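Local coordinates for uncharacterized protein (PDB 5AZ0) that probably catalyses the NAD(P)H-dependent reduction of aldehydes and ketones, as a silkworm member of the aldo-keto reductase family, at residues Trp138-Ser143 / Asn323-Val328; Pro315-Pro320 / Asp336-Met341. One frame throughout, in Å; residues are numbered along the deposited sequence.

Interaction 1: residues Trp138-Ser143 / Asn323-Val328; sequences WPMSIS and NYPFDV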
# COMPACT_ATOMS: atom_id res chain seq x y z
N TRP A 138 -2.64 9.23 5.25
CA TRP A 138 -1.67 10.33 5.06
C TRP A 138 -1.48 11.03 6.35
O TRP A 138 -2.36 10.97 7.21
CB TRP A 138 -2.15 11.37 4.05
CG TRP A 138 -2.25 10.81 2.71
CD1 TRP A 138 -3.26 10.07 2.21
CD2 TRP A 138 -1.28 10.95 1.64
NE1 TRP A 138 -3.00 9.74 0.87
CE2 TRP A 138 -1.78 10.24 0.53
CE3 TRP A 138 -0.07 11.63 1.52
CZ2 TRP A 138 -1.09 10.16 -0.68
CZ3 TRP A 138 0.65 11.54 0.31
CH2 TRP A 138 0.13 10.81 -0.77
N PRO A 139 -0.33 11.71 6.52
CA PRO A 139 -0.05 12.42 7.75
C PRO A 139 -0.84 13.75 7.91
O PRO A 139 -0.93 14.31 9.04
CB PRO A 139 1.49 12.61 7.68
CG PRO A 139 1.80 12.61 6.26
CD PRO A 139 0.84 11.66 5.62
N MET A 140 -1.42 14.25 6.83
CA MET A 140 -2.20 15.53 6.88
C MET A 140 -3.59 15.28 7.51
O MET A 140 -4.16 14.18 7.40
CB MET A 140 -2.37 16.16 5.50
CG MET A 140 -1.09 16.30 4.72
SD MET A 140 -0.65 14.91 3.67
CE MET A 140 -1.97 14.69 2.49
N SER A 141 -4.08 16.32 8.16
CA SER A 141 -5.39 16.40 8.75
C SER A 141 -6.16 17.52 8.02
O SER A 141 -5.88 18.69 8.25
CB SER A 141 -5.24 16.75 10.20
OG SER A 141 -4.71 18.08 10.40
N ILE A 142 -7.08 17.11 7.17
CA ILE A 142 -7.82 17.95 6.25
C ILE A 142 -9.34 17.68 6.30
O ILE A 142 -9.78 16.54 6.02
CB ILE A 142 -7.35 17.73 4.79
CG1 ILE A 142 -5.82 17.94 4.76
CG2 ILE A 142 -8.04 18.69 3.82
CD1 ILE A 142 -5.18 17.71 3.42
N SER A 143 -10.15 18.72 6.56
CA SER A 143 -11.62 18.57 6.56
C SER A 143 -12.13 18.17 5.20
O SER A 143 -11.45 18.26 4.17
CB SER A 143 -12.38 19.83 7.07
OG SER A 143 -12.53 20.76 5.99
N ASN A 323 2.16 18.95 7.39
CA ASN A 323 2.52 17.52 7.32
C ASN A 323 2.45 16.89 5.95
O ASN A 323 2.73 15.69 5.78
CB ASN A 323 1.75 16.71 8.37
CG ASN A 323 2.17 17.03 9.77
OD1 ASN A 323 1.38 17.37 10.66
ND2 ASN A 323 3.41 16.81 10.02
N TYR A 324 2.22 17.69 4.91
CA TYR A 324 2.49 17.19 3.59
C TYR A 324 3.90 16.61 3.56
O TYR A 324 4.85 17.26 4.02
CB TYR A 324 2.44 18.29 2.59
CG TYR A 324 2.73 17.84 1.18
CD1 TYR A 324 1.77 17.21 0.41
CD2 TYR A 324 3.94 18.15 0.57
CE1 TYR A 324 2.00 16.82 -0.90
CE2 TYR A 324 4.18 17.80 -0.74
CZ TYR A 324 3.22 17.13 -1.49
OH TYR A 324 3.45 16.80 -2.84
N PRO A 325 4.05 15.37 3.04
CA PRO A 325 5.29 14.65 3.34
C PRO A 325 6.42 14.87 2.35
O PRO A 325 7.55 14.69 2.71
CB PRO A 325 4.87 13.16 3.33
CG PRO A 325 3.69 13.14 2.39
CD PRO A 325 2.96 14.46 2.60
N PHE A 326 6.09 15.22 1.12
CA PHE A 326 7.07 15.25 0.07
C PHE A 326 7.73 16.66 -0.06
O PHE A 326 7.25 17.64 0.52
CB PHE A 326 6.43 14.83 -1.24
CG PHE A 326 5.59 13.58 -1.15
CD1 PHE A 326 5.99 12.46 -0.38
CD2 PHE A 326 4.37 13.52 -1.83
CE1 PHE A 326 5.21 11.32 -0.33
CE2 PHE A 326 3.60 12.38 -1.78
CZ PHE A 326 4.02 11.28 -1.03
N ASP A 327 8.80 16.72 -0.85
CA ASP A 327 9.49 18.02 -1.13
C ASP A 327 8.53 18.92 -1.86
O ASP A 327 7.84 18.46 -2.72
CB ASP A 327 10.80 17.83 -1.97
CG ASP A 327 11.98 17.29 -1.12
OD1 ASP A 327 11.96 17.40 0.14
OD2 ASP A 327 12.93 16.73 -1.72
N VAL A 328 8.44 20.17 -1.48
CA VAL A 328 7.50 21.10 -2.10
C VAL A 328 8.11 21.72 -3.38
O VAL A 328 9.28 22.07 -3.38
CB VAL A 328 7.11 22.18 -1.05
CG1 VAL A 328 6.16 23.25 -1.61
CG2 VAL A 328 6.45 21.50 0.16
O HOH W 1 -1.44 18.21 10.36
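N323 settles against P139 where the C-terminal tail of this aldo-keto reductase, a (β/α)8 barrel, runs past the loop that leaves strand 133-136. The carbonyl O of N323 lies 3.3 Å from CG of P139 and also accepts a hydrogen bond from Q181 of helix 179-188. A water links the segments, donating to N323 OD1 (3.0 Å) and lying 3.3 Å from S141 OG. Y324 turns its CB away and offers backbone instead: its N is 3.6 Å from CG of M140. With chi2 at 90° the methionine chain bends and brings SD to 3.8 Å from CD of P325, crossing the proline at about a right angle. P325 serves two aromatic groups. Its CG sits 4.0 Å from CZ3 of W138, near the plane of the indole at its edge, and it also lies over one face of the F326 ring, toward the rim. F326 brings CE2 and CZ to the indole edge, and its ring also makes a cation-pi contact with R311. The six-membered ring of W138 and the phenyl ring meet obliquely, planes at 75°, and the contact narrows to 3.6 Å between F326 CZ and W138 CZ3.

Interaction 2: residues Pro315-Pro320 / Asp336-Met341; sequences PLFWQP and DIPIAM
F317 meets I337, P338 and M341 in a contact between two parts of the same C-terminal tail, an example of a tail without long helices or strands whose two parts pack through short 3-10 turns and aromatic side chains. The turn at 316-318 is fastened by W318 N to the O of P315, and across from it M341 N bonds to the O of P338. F317 CB faces I337, while chi1 of 42° puts CG in the crowded position between the backbone N and the carbonyl carbon. One face of the ring meets P338 in a CH-pi contact: P338 CD stands 3.9 Å from the ring centroid, 21° off the normal. P315 CA lies over the opposite face. M341 CG approaches obliquely, 3.9 Å from F317 CZ, and its SD lies 5.4 Å from the F317 ring centroid in an oblique Met-aromatic contact. An alanine in place of F317 would probably leave P338 CD and M341 CG without their ring partner and open a gap against the face of W318 that F317 CE1 now fills, over the ring centre.

W318 sets its indole against I337 and M341 of 336-341. I337 CD1 touches the edge at CD1 of W318 (3.8 Å), and M341 CE comes obliquely to CH2 of W318, also at 3.8 Å. The indole NE1 donates to a water at 3.1 Å, which in turn donates to M341 O, an atom that also accepts from W106 NE1. The contact as a whole lies against loops of the barrel: W318 packs edge-to-face with W138 after strand 133-136 and touches Q107 after strand 100-105, while A340 O accepts from R76, between strand 68-70 and helix 78-90.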
# COMPACT_ATOMS: atom_id res chain seq x y z
N PRO A 315 0.67 14.38 -5.10
CA PRO A 315 -0.59 15.09 -5.18
C PRO A 315 -0.36 16.56 -4.83
O PRO A 315 -0.36 16.93 -3.65
CB PRO A 315 -1.48 14.32 -4.19
CG PRO A 315 -0.53 13.70 -3.24
CD PRO A 315 0.76 13.47 -3.95
N LEU A 316 -0.20 17.40 -5.86
CA LEU A 316 0.23 18.81 -5.66
C LEU A 316 -0.75 19.62 -4.90
O LEU A 316 -0.34 20.45 -4.10
CB LEU A 316 0.56 19.49 -7.01
CG LEU A 316 1.84 18.82 -7.61
CD1 LEU A 316 1.90 19.02 -9.12
CD2 LEU A 316 3.14 19.24 -6.89
N PHE A 317 -2.05 19.32 -5.05
CA PHE A 317 -3.11 19.96 -4.20
C PHE A 317 -2.92 19.83 -2.71
O PHE A 317 -3.49 20.61 -2.00
CB PHE A 317 -4.51 19.50 -4.58
CG PHE A 317 -4.61 18.02 -4.84
CD1 PHE A 317 -4.81 17.13 -3.80
CD2 PHE A 317 -4.56 17.55 -6.13
CE1 PHE A 317 -4.90 15.76 -4.05
CE2 PHE A 317 -4.65 16.20 -6.39
CZ PHE A 317 -4.80 15.29 -5.34
N TRP A 318 -2.08 18.89 -2.21
CA TRP A 318 -1.85 18.84 -0.76
C TRP A 318 -0.62 19.54 -0.25
O TRP A 318 -0.45 19.65 0.97
CB TRP A 318 -1.85 17.35 -0.27
CG TRP A 318 -3.25 16.71 -0.30
CD1 TRP A 318 -4.46 17.34 -0.06
CD2 TRP A 318 -3.56 15.34 -0.55
NE1 TRP A 318 -5.48 16.43 -0.14
CE2 TRP A 318 -4.98 15.20 -0.44
CE3 TRP A 318 -2.79 14.21 -0.80
CZ2 TRP A 318 -5.62 13.99 -0.60
CZ3 TRP A 318 -3.45 12.97 -0.96
CH2 TRP A 318 -4.87 12.89 -0.86
N GLN A 319 0.24 20.05 -1.15
CA GLN A 319 1.48 20.80 -0.71
C GLN A 319 1.30 21.86 0.34
O GLN A 319 2.10 21.91 1.27
CB GLN A 319 2.26 21.45 -1.84
CG GLN A 319 2.75 20.49 -2.91
CD GLN A 319 3.87 21.05 -3.81
OE1 GLN A 319 4.69 20.30 -4.34
NE2 GLN A 319 3.87 22.38 -4.00
N PRO A 320 0.24 22.69 0.25
CA PRO A 320 0.07 23.75 1.29
C PRO A 320 -0.36 23.28 2.67
O PRO A 320 -0.45 24.11 3.59
CB PRO A 320 -1.04 24.65 0.73
CG PRO A 320 -1.38 24.12 -0.60
CD PRO A 320 -0.77 22.76 -0.81
N ASP A 336 -6.68 24.17 -5.46
CA ASP A 336 -7.96 23.59 -5.01
C ASP A 336 -8.01 22.04 -5.01
O ASP A 336 -7.79 21.40 -6.06
CB ASP A 336 -9.13 24.13 -5.85
CG ASP A 336 -9.82 25.35 -5.22
OD1 ASP A 336 -9.71 25.61 -4.00
OD2 ASP A 336 -10.51 26.06 -5.97
N ILE A 337 -8.33 21.44 -3.84
CA ILE A 337 -8.39 19.97 -3.72
C ILE A 337 -9.60 19.44 -4.50
O ILE A 337 -10.73 19.76 -4.12
CB ILE A 337 -8.50 19.48 -2.22
CG1 ILE A 337 -7.25 19.86 -1.41
CG2 ILE A 337 -8.70 17.95 -2.17
CD1 ILE A 337 -7.40 19.81 0.09
N PRO A 338 -9.40 18.63 -5.54
CA PRO A 338 -10.61 18.09 -6.23
C PRO A 338 -11.56 17.39 -5.26
O PRO A 338 -11.10 16.78 -4.24
CB PRO A 338 -10.06 17.08 -7.26
CG PRO A 338 -8.59 17.17 -7.20
CD PRO A 338 -8.14 18.16 -6.14
N ILE A 339 -12.87 17.46 -5.57
CA ILE A 339 -13.89 16.91 -4.65
C ILE A 339 -13.73 15.37 -4.41
O ILE A 339 -13.91 14.93 -3.29
CB ILE A 339 -15.34 17.29 -5.06
CG1 ILE A 339 -16.33 17.07 -3.89
CG2 ILE A 339 -15.78 16.52 -6.32
CD1 ILE A 339 -17.48 18.10 -3.84
N ALA A 340 -13.38 14.60 -5.44
CA ALA A 340 -13.14 13.17 -5.31
C ALA A 340 -12.02 12.75 -4.29
O ALA A 340 -11.96 11.59 -3.91
CB ALA A 340 -12.85 12.55 -6.67
N MET A 341 -11.20 13.70 -3.84
CA MET A 341 -10.20 13.48 -2.82
C MET A 341 -10.71 13.90 -1.44
O MET A 341 -9.93 13.92 -0.48
CB MET A 341 -8.94 14.28 -3.17
CG MET A 341 -8.47 14.14 -4.61
SD MET A 341 -8.14 12.48 -5.12
CE MET A 341 -6.91 12.01 -3.92
O HOH W 2 -8.27 15.74 1.02

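Interactions 1 and 2 have centres 10 Å apart, and along the chain their segments alternate, so the tail passes from one contact to the other and back. W318 is the chief joint: its CZ3 lies 3.5 Å from CE2 of W138, its CE3 lies 3.4 Å from CE of M140, and its O is 3.4 Å from CD1 of Y324. V328 CG1 also packs against Q319 NE2 at 3.4 Å. An acetate ion, probably from the crystallisation liquor, sits about 3 Å from the side chain of F326. In related reductases the C-terminal tail and these barrel loops line the substrate pocket, so this aromatic cluster probably borders it.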